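Local coordinates for probable sugar ABC transporter, sugar-binding protein (Streptococcus pneumoniae, PDB 2W7Y) that probably delivers host glycans to an ABC transporter as its extracellular solute-binding protein, recognising the blood group A-trisaccharide, at residues Gly197-Leu210 and Tyr265-Phe278. Numbering follows the deposited sequence.
Sequences GVYAFGAGEPSIRL and YSKDFQEGKSAVFF. With A2G (2-acetamido-2-deoxy-alpha-D-galactopyranose), chain C.
G202 sets its CA squarely over the centre of the Y265 ring, 3.4 Å from CA to the ring centroid, a CH-pi contact possible because no side chain intervenes. At the edge of the same ring, Y265 OH donates in the carbonyl plane to A203 O (2.7 Å), so one tyrosine holds G202 by its face and A203 by its hydroxyl. A second aromatic, Y199, takes S274 CB over one face, while its own hydroxyl donates to the anti lone pair of D268 OD2 at 2.7 Å; ring and carboxylate planes stand 73° apart. With CG of Y199 lying between the backbone N and the carbonyl carbon (chi1 62°), this torsion lays the ring against S274 CB. A water hydrogen-bonded to Y199 OH, Y265 O and S274 OG joins helix 262-270 to the paired backbones. Farther along, F278 presents its edge to the face of F201 in an offset edge-to-face pair (centroids 5.2 Å apart, planes at 65°), and L210 CG covers one face of F278.

The backbones pair in parallel only briefly, at Y199 and S274. Y199 N donates to K273 O, and A200 O accepts from both A275 N and V276 N, the latter at 3.0 Å and nearly in line with the carbonyl. Another water joins R209 NE to F278 O, tying F278 to an arginine that also binds the N-acetylgalactosamine unit, R209 NH2 donating to A2G O7 (2.9 Å). Beside it, the extended E205 receives both O3 and O4 of that sugar, and A262 N steadies its OE2. The contact thus joins the start of helix 207-215, where the sugar-binding E205 and R209 lie, to helix 262-270 and strand 276-277; helix 182-193 packs on A200 and F201, helix 394-406 on I208, and A275 and F277 bond to strand 157-164.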
# COMPACT_ATOMS: atom_id res chain seq x y z
N GLY A 197 -24.16 -11.27 12.86
CA GLY A 197 -23.55 -12.14 11.87
C GLY A 197 -22.39 -11.45 11.18
O GLY A 197 -21.47 -12.11 10.68
N VAL A 198 -22.43 -10.12 11.16
CA VAL A 198 -21.37 -9.32 10.53
C VAL A 198 -20.72 -8.33 11.50
O VAL A 198 -21.37 -7.78 12.40
CB VAL A 198 -21.88 -8.54 9.27
CG1 VAL A 198 -22.48 -9.50 8.25
CG2 VAL A 198 -22.87 -7.44 9.64
N TYR A 199 -19.41 -8.14 11.33
CA TYR A 199 -18.71 -7.03 11.98
C TYR A 199 -18.45 -5.94 10.95
O TYR A 199 -18.52 -6.18 9.74
CB TYR A 199 -17.43 -7.50 12.68
CG TYR A 199 -16.36 -8.11 11.79
CD1 TYR A 199 -16.40 -9.46 11.43
CD2 TYR A 199 -15.29 -7.34 11.33
CE1 TYR A 199 -15.41 -10.02 10.62
CE2 TYR A 199 -14.29 -7.89 10.53
CZ TYR A 199 -14.36 -9.23 10.17
OH TYR A 199 -13.38 -9.77 9.38
N ALA A 200 -18.19 -4.73 11.42
CA ALA A 200 -18.07 -3.56 10.55
C ALA A 200 -16.86 -3.66 9.61
O ALA A 200 -17.01 -3.76 8.39
CB ALA A 200 -18.02 -2.29 11.38
N PHE A 201 -15.66 -3.66 10.20
CA PHE A 201 -14.41 -3.77 9.44
C PHE A 201 -13.33 -4.47 10.24
O PHE A 201 -13.40 -4.56 11.47
CB PHE A 201 -13.93 -2.39 8.97
CG PHE A 201 -13.79 -1.37 10.08
CD1 PHE A 201 -14.83 -0.50 10.39
CD2 PHE A 201 -12.59 -1.26 10.80
CE1 PHE A 201 -14.71 0.44 11.41
CE2 PHE A 201 -12.46 -0.32 11.82
CZ PHE A 201 -13.52 0.54 12.13
N GLY A 202 -12.32 -4.99 9.54
CA GLY A 202 -11.11 -5.49 10.18
C GLY A 202 -10.20 -4.35 10.60
O GLY A 202 -9.98 -3.41 9.84
N ALA A 203 -9.69 -4.43 11.83
CA ALA A 203 -8.75 -3.43 12.34
C ALA A 203 -7.36 -4.05 12.56
O ALA A 203 -7.22 -5.26 12.63
CB ALA A 203 -9.27 -2.82 13.63
N GLY A 204 -6.35 -3.19 12.67
CA GLY A 204 -4.96 -3.63 12.73
C GLY A 204 -4.18 -2.79 11.74
O GLY A 204 -4.17 -1.57 11.84
N GLU A 205 -3.54 -3.46 10.77
CA GLU A 205 -2.94 -2.77 9.62
C GLU A 205 -3.95 -1.87 8.88
O GLU A 205 -3.62 -0.73 8.56
CB GLU A 205 -2.29 -3.77 8.66
CG GLU A 205 -1.66 -3.13 7.40
CD GLU A 205 -1.25 -4.14 6.35
OE1 GLU A 205 -0.17 -3.97 5.75
OE2 GLU A 205 -2.00 -5.11 6.10
N PRO A 206 -5.17 -2.38 8.58
CA PRO A 206 -6.16 -1.56 7.88
C PRO A 206 -6.59 -0.27 8.59
O PRO A 206 -7.10 0.64 7.93
CB PRO A 206 -7.37 -2.50 7.76
CG PRO A 206 -6.80 -3.86 7.86
CD PRO A 206 -5.69 -3.74 8.84
N SER A 207 -6.40 -0.19 9.90
CA SER A 207 -6.84 0.99 10.65
C SER A 207 -5.97 2.23 10.42
O SER A 207 -6.43 3.35 10.62
CB SER A 207 -6.97 0.67 12.15
OG SER A 207 -5.73 0.28 12.70
N ILE A 208 -4.72 2.04 9.98
CA ILE A 208 -3.85 3.17 9.64
C ILE A 208 -4.32 3.89 8.38
O ILE A 208 -4.01 5.06 8.18
CB ILE A 208 -2.34 2.76 9.54
CG1 ILE A 208 -1.43 3.99 9.69
CG2 ILE A 208 -2.06 1.97 8.25
CD1 ILE A 208 0.06 3.69 9.76
N ARG A 209 -5.08 3.18 7.54
CA ARG A 209 -5.67 3.76 6.33
C ARG A 209 -6.78 4.75 6.69
O ARG A 209 -7.02 5.70 5.95
CB ARG A 209 -6.22 2.67 5.40
CG ARG A 209 -5.40 1.39 5.30
CD ARG A 209 -3.99 1.62 4.77
NE ARG A 209 -3.32 0.36 4.44
CZ ARG A 209 -2.03 0.24 4.16
NH1 ARG A 209 -1.24 1.31 4.16
NH2 ARG A 209 -1.53 -0.95 3.87
N LEU A 210 -7.44 4.50 7.82
CA LEU A 210 -8.41 5.45 8.37
C LEU A 210 -7.73 6.69 8.94
O LEU A 210 -8.20 7.81 8.73
CB LEU A 210 -9.30 4.79 9.42
CG LEU A 210 -10.38 3.79 8.96
CD1 LEU A 210 -11.08 3.17 10.16
CD2 LEU A 210 -11.39 4.45 8.03
N TYR A 265 -8.17 -10.49 6.65
CA TYR A 265 -9.52 -9.92 6.63
C TYR A 265 -10.18 -10.04 5.26
O TYR A 265 -11.39 -9.83 5.14
CB TYR A 265 -9.50 -8.46 7.08
CG TYR A 265 -9.18 -8.27 8.55
CD1 TYR A 265 -9.95 -8.89 9.53
CD2 TYR A 265 -8.12 -7.47 8.95
CE1 TYR A 265 -9.66 -8.73 10.88
CE2 TYR A 265 -7.82 -7.30 10.29
CZ TYR A 265 -8.60 -7.93 11.25
OH TYR A 265 -8.30 -7.75 12.57
N SER A 266 -9.39 -10.37 4.24
CA SER A 266 -9.87 -10.49 2.87
C SER A 266 -10.89 -11.61 2.71
O SER A 266 -11.93 -11.42 2.09
CB SER A 266 -8.69 -10.72 1.91
OG SER A 266 -9.14 -10.78 0.57
N LYS A 267 -10.58 -12.77 3.29
CA LYS A 267 -11.44 -13.95 3.23
C LYS A 267 -12.83 -13.67 3.80
O LYS A 267 -13.83 -13.95 3.15
CB LYS A 267 -10.77 -15.12 3.97
CG LYS A 267 -11.31 -16.49 3.63
CD LYS A 267 -10.32 -17.58 4.05
CE LYS A 267 -10.95 -18.96 4.03
NZ LYS A 267 -11.81 -19.21 5.22
N ASP A 268 -12.87 -13.10 5.01
CA ASP A 268 -14.12 -12.74 5.69
C ASP A 268 -14.99 -11.85 4.83
O ASP A 268 -16.20 -12.06 4.75
CB ASP A 268 -13.83 -12.02 7.02
CG ASP A 268 -13.55 -12.98 8.16
OD1 ASP A 268 -13.68 -14.21 7.98
OD2 ASP A 268 -13.22 -12.48 9.26
N PHE A 269 -14.36 -10.87 4.19
CA PHE A 269 -15.05 -9.90 3.35
C PHE A 269 -15.62 -10.55 2.09
O PHE A 269 -16.76 -10.27 1.71
CB PHE A 269 -14.10 -8.75 2.99
CG PHE A 269 -14.78 -7.63 2.26
CD1 PHE A 269 -15.74 -6.85 2.90
CD2 PHE A 269 -14.44 -7.34 0.95
CE1 PHE A 269 -16.36 -5.81 2.22
CE2 PHE A 269 -15.06 -6.30 0.27
CZ PHE A 269 -16.02 -5.54 0.91
N GLN A 270 -14.84 -11.43 1.47
CA GLN A 270 -15.27 -12.22 0.31
C GLN A 270 -16.46 -13.11 0.64
O GLN A 270 -17.29 -13.40 -0.23
CB GLN A 270 -14.12 -13.11 -0.19
CG GLN A 270 -12.95 -12.36 -0.81
CD GLN A 270 -11.76 -13.25 -1.14
OE1 GLN A 270 -10.61 -12.89 -0.87
NE2 GLN A 270 -12.03 -14.41 -1.72
N GLU A 271 -16.54 -13.54 1.90
CA GLU A 271 -17.59 -14.44 2.36
C GLU A 271 -18.78 -13.71 2.97
O GLU A 271 -19.73 -14.34 3.44
CB GLU A 271 -17.00 -15.46 3.36
CG GLU A 271 -16.00 -16.44 2.74
CD GLU A 271 -15.36 -17.38 3.75
OE1 GLU A 271 -15.48 -17.15 4.97
OE2 GLU A 271 -14.72 -18.36 3.30
N GLY A 272 -18.73 -12.38 2.97
CA GLY A 272 -19.84 -11.56 3.47
C GLY A 272 -19.94 -11.50 4.98
O GLY A 272 -21.03 -11.31 5.52
N LYS A 273 -18.80 -11.64 5.65
CA LYS A 273 -18.75 -11.60 7.12
C LYS A 273 -18.42 -10.21 7.66
O LYS A 273 -18.58 -9.95 8.85
CB LYS A 273 -17.75 -12.63 7.65
CG LYS A 273 -18.16 -14.07 7.42
CD LYS A 273 -17.11 -15.03 7.95
CE LYS A 273 -17.65 -16.46 8.04
NZ LYS A 273 -17.82 -17.09 6.70
N SER A 274 -17.95 -9.32 6.78
CA SER A 274 -17.68 -7.93 7.14
C SER A 274 -18.27 -6.97 6.11
O SER A 274 -18.56 -7.36 4.98
CB SER A 274 -16.18 -7.68 7.35
OG SER A 274 -15.42 -8.05 6.21
N ALA A 275 -18.46 -5.71 6.51
CA ALA A 275 -19.13 -4.71 5.66
C ALA A 275 -18.16 -3.90 4.81
O ALA A 275 -18.45 -3.59 3.66
CB ALA A 275 -19.99 -3.79 6.51
N VAL A 276 -17.01 -3.56 5.39
CA VAL A 276 -16.00 -2.77 4.69
C VAL A 276 -14.59 -3.38 4.83
O VAL A 276 -14.27 -4.03 5.82
CB VAL A 276 -16.07 -1.25 5.08
CG1 VAL A 276 -16.23 -1.09 6.56
CG2 VAL A 276 -14.86 -0.47 4.56
N PHE A 277 -13.77 -3.16 3.81
CA PHE A 277 -12.44 -3.73 3.71
C PHE A 277 -11.48 -2.67 3.20
O PHE A 277 -11.58 -2.25 2.05
CB PHE A 277 -12.47 -4.94 2.77
CG PHE A 277 -11.15 -5.67 2.64
CD1 PHE A 277 -10.40 -6.00 3.76
CD2 PHE A 277 -10.69 -6.06 1.39
CE1 PHE A 277 -9.19 -6.68 3.63
CE2 PHE A 277 -9.49 -6.74 1.24
CZ PHE A 277 -8.74 -7.05 2.37
N PHE A 278 -10.58 -2.23 4.06
CA PHE A 278 -9.61 -1.20 3.69
C PHE A 278 -8.39 -1.83 3.01
O PHE A 278 -7.42 -2.22 3.68
CB PHE A 278 -9.20 -0.37 4.92
CG PHE A 278 -10.36 0.15 5.72
CD1 PHE A 278 -11.20 1.13 5.21
CD2 PHE A 278 -10.62 -0.34 7.00
CE1 PHE A 278 -12.29 1.61 5.94
CE2 PHE A 278 -11.70 0.13 7.74
CZ PHE A 278 -12.54 1.11 7.21
O5 A2G C . -1.36 -4.88 0.54
C1 A2G C . -0.05 -4.26 0.49
C2 A2G C . 0.44 -4.08 1.92
N2 A2G C . 1.78 -3.49 1.95
C3 A2G C . 0.51 -5.45 2.61
O3 A2G C . 1.06 -5.32 3.92
C4 A2G C . -0.86 -6.11 2.64
O4 A2G C . -1.76 -5.34 3.44
C5 A2G C . -1.40 -6.20 1.20
C6 A2G C . -2.81 -6.78 1.15
O6 A2G C . -3.28 -6.71 -0.19
C7 A2G C . 2.05 -2.41 2.67
O7 A2G C . 1.23 -1.78 3.33
C8 A2G C . 3.51 -1.96 2.59
O HOH W 1 -12.88 -8.53 6.89
O HOH W 2 -12.36 -5.90 6.58
O HOH W 3 -10.00 -3.87 6.68
O HOH W 4 -4.84 -2.15 4.52